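Local coordinates for pyocin-S2 immunity protein (Pseudomonas aeruginosa, PDB 4QKO), which binds the DNase domain of the bacteriocin pyocin S2, in a complex without the DNase activity of the free toxin, at the interface of chains A and B. Coordinates in Å, arbitrary orientation; residue numbers count along the deposited sequence, not the author numbering. Chains: chain A, Pyocin-S2 immunity protein; chain B, Pyocin-S2.

The interface of chains A and B. Residues chain A 38-39, 42, 49-52, 55-56; chain B 85-88, 91, 96.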
# COMPACT_ATOMS: atom_id res chain seq x y z
N VAL A 38 -7.21 3.15 7.97
CA VAL A 38 -7.76 2.77 6.68
C VAL A 38 -8.97 1.80 6.84
O VAL A 38 -10.00 2.01 6.22
CB VAL A 38 -6.72 2.19 5.76
CG1 VAL A 38 -7.37 1.64 4.49
CG2 VAL A 38 -5.76 3.28 5.34
N LEU A 39 -8.84 0.80 7.70
CA LEU A 39 -9.96 -0.16 8.00
C LEU A 39 -11.09 0.55 8.64
O LEU A 39 -12.24 0.36 8.24
CB LEU A 39 -9.46 -1.32 8.85
CG LEU A 39 -8.47 -2.28 8.13
CD1 LEU A 39 -7.86 -3.30 9.10
CD2 LEU A 39 -9.10 -3.05 6.95
N LYS A 42 -12.91 2.56 5.83
CA LYS A 42 -13.77 1.67 4.98
C LYS A 42 -15.08 1.38 5.69
O LYS A 42 -16.19 1.48 5.11
CB LYS A 42 -13.06 0.34 4.76
CG LYS A 42 -11.96 0.42 3.76
CD LYS A 42 -10.97 -0.73 3.83
CE LYS A 42 -11.57 -2.10 3.90
NZ LYS A 42 -11.97 -2.52 2.52
N SER A 49 -16.27 1.21 -2.91
CA SER A 49 -14.88 1.28 -3.38
C SER A 49 -13.86 1.17 -2.22
O SER A 49 -12.70 1.03 -2.51
CB SER A 49 -14.62 2.59 -4.13
OG SER A 49 -15.54 2.77 -5.24
N GLY A 50 -14.30 1.22 -0.94
CA GLY A 50 -13.40 1.08 0.21
C GLY A 50 -12.15 1.93 0.09
O GLY A 50 -12.21 3.11 -0.23
N SER A 51 -10.98 1.31 0.28
CA SER A 51 -9.69 2.06 0.26
C SER A 51 -9.34 2.57 -1.15
O SER A 51 -8.44 3.40 -1.30
CB SER A 51 -8.55 1.22 0.83
OG SER A 51 -8.35 -0.01 0.22
N ASP A 52 -10.02 2.09 -2.21
CA ASP A 52 -9.68 2.55 -3.53
C ASP A 52 -10.02 4.02 -3.64
O ASP A 52 -9.43 4.66 -4.45
CB ASP A 52 -10.37 1.85 -4.70
CG ASP A 52 -9.97 0.40 -4.86
OD1 ASP A 52 -9.05 -0.07 -4.18
OD2 ASP A 52 -10.61 -0.31 -5.74
N TYR A 55 -6.58 5.45 -2.73
CA TYR A 55 -5.41 5.04 -3.50
C TYR A 55 -5.56 4.78 -4.97
O TYR A 55 -4.59 4.83 -5.72
CB TYR A 55 -4.73 3.87 -2.82
CG TYR A 55 -4.39 4.22 -1.38
CD1 TYR A 55 -3.52 5.25 -1.08
CD2 TYR A 55 -5.03 3.63 -0.34
CE1 TYR A 55 -3.24 5.61 0.25
CE2 TYR A 55 -4.73 3.94 0.99
CZ TYR A 55 -3.86 4.95 1.27
OH TYR A 55 -3.65 5.35 2.57
N TYR A 56 -6.77 4.49 -5.41
CA TYR A 56 -7.01 4.16 -6.77
C TYR A 56 -8.29 4.89 -7.20
O TYR A 56 -9.33 4.25 -7.58
CB TYR A 56 -7.15 2.63 -6.97
CG TYR A 56 -5.93 1.90 -6.54
CD1 TYR A 56 -4.89 1.71 -7.41
CD2 TYR A 56 -5.84 1.41 -5.25
CE1 TYR A 56 -3.73 1.01 -7.00
CE2 TYR A 56 -4.73 0.73 -4.81
CZ TYR A 56 -3.66 0.58 -5.70
OH TYR A 56 -2.52 -0.06 -5.31
N TYR B 85 -0.91 0.10 -0.36
CA TYR B 85 -2.16 -0.67 -0.32
C TYR B 85 -2.54 -1.20 -1.72
O TYR B 85 -2.28 -0.53 -2.74
CB TYR B 85 -3.33 0.21 0.23
CG TYR B 85 -3.17 0.57 1.70
CD1 TYR B 85 -2.39 1.69 2.09
CD2 TYR B 85 -3.69 -0.18 2.67
CE1 TYR B 85 -2.24 2.03 3.42
CE2 TYR B 85 -3.58 0.15 4.00
CZ TYR B 85 -2.82 1.25 4.38
OH TYR B 85 -2.65 1.59 5.72
N VAL B 86 -3.03 -2.45 -1.79
CA VAL B 86 -3.55 -2.97 -3.04
C VAL B 86 -5.00 -2.54 -3.28
O VAL B 86 -5.70 -1.98 -2.42
CB VAL B 86 -3.41 -4.50 -3.19
CG1 VAL B 86 -1.94 -4.88 -3.01
CG2 VAL B 86 -4.26 -5.23 -2.15
N ARG B 87 -5.40 -2.74 -4.49
CA ARG B 87 -6.79 -2.52 -4.89
C ARG B 87 -7.68 -3.42 -4.07
O ARG B 87 -7.29 -4.52 -3.69
CB ARG B 87 -6.98 -2.81 -6.37
CG ARG B 87 -6.39 -1.76 -7.28
CD ARG B 87 -6.35 -2.29 -8.71
NE ARG B 87 -5.78 -1.28 -9.61
CZ ARG B 87 -6.46 -0.24 -10.08
NH1 ARG B 87 -7.76 -0.06 -9.86
NH2 ARG B 87 -5.81 0.65 -10.83
N GLU B 88 -8.89 -2.94 -3.80
CA GLU B 88 -9.86 -3.70 -3.06
C GLU B 88 -10.02 -5.11 -3.63
O GLU B 88 -10.11 -6.06 -2.86
CB GLU B 88 -11.21 -2.95 -3.06
CG GLU B 88 -11.22 -1.81 -2.01
CD GLU B 88 -11.61 -2.28 -0.61
OE1 GLU B 88 -12.28 -3.35 -0.48
OE2 GLU B 88 -11.28 -1.59 0.39
N GLN B 91 -7.30 -7.53 -2.16
CA GLN B 91 -7.22 -7.70 -0.71
C GLN B 91 -7.75 -9.14 -0.38
O GLN B 91 -8.62 -9.70 -1.08
CB GLN B 91 -8.04 -6.64 0.02
CG GLN B 91 -7.53 -5.21 -0.38
CD GLN B 91 -8.20 -4.07 0.33
OE1 GLN B 91 -9.08 -4.27 1.12
NE2 GLN B 91 -7.82 -2.85 -0.00
N ILE B 96 -3.87 -6.29 3.12
CA ILE B 96 -4.29 -5.24 2.26
C ILE B 96 -3.12 -4.49 1.58
O ILE B 96 -3.35 -3.56 0.90
CB ILE B 96 -5.32 -4.28 2.98
CG1 ILE B 96 -4.69 -3.55 4.16
CG2 ILE B 96 -6.50 -5.11 3.51
CD1 ILE B 96 -5.58 -2.46 4.73
O HOH W 1 -7.31 0.23 -2.15
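B:Glu88 provides the charged anchor of this immunity protein–nuclease interface. Its side chain folds at chi2 (-85°) and meets A:Lys42 tip to tip in a salt bridge; OE2 receives the NZ amino group of A:Lys42 through its syn lone pair, at a very short 2.4 Å. The same oxygen accepts the backbone N of A:Ser51 at 2.9 Å, from above the carboxylate plane and nearly straight (166° at H), so two donors grip it and probably favour the charged carboxylate. At the base of B:Glu88, its backbone N donates to the syn lone pair of A:Asp52 OD1 at 2.9 Å. B:Gln91 NE2 donates within its amide plane to A:Ser51 OG at 2.9 Å.

The second anchor is A:Tyr56. Its hydroxyl OH donates in the carbonyl plane to B:Tyr85 O at 2.6 Å, while B:Arg87 crosses obliquely over one ring face, CG lying 3.6 Å from the ring centroid. The extended arginine chain carries its guanidinium on past the ring edge, tilted 38° to the ring plane, with A:Tyr56 CD1 beneath it.

B:Tyr85 adds an apolar flank: CD1 lies 3.4 Å from A:Tyr55 CE2 in an oblique crossing, and its phenol tip meets the CG2 methyl of A:Val38.

Further out, water 1 joins A:Ser51 OG, A:Asp52 OD1 and B:Val86 O (2.8 Å from the water O), helping fix the carboxylate; B:Gln91 NE2 also bonds weakly to B:Val86 O.

Helix 31-45 is the family's specificity helix; A:Tyr55 and A:Tyr56, closing short helix 52-55, are its conserved tyrosine pair. They grip the nuclease loop entering 3-10 helix 88-90, an exosite beside the HNH active site rather than the site itself.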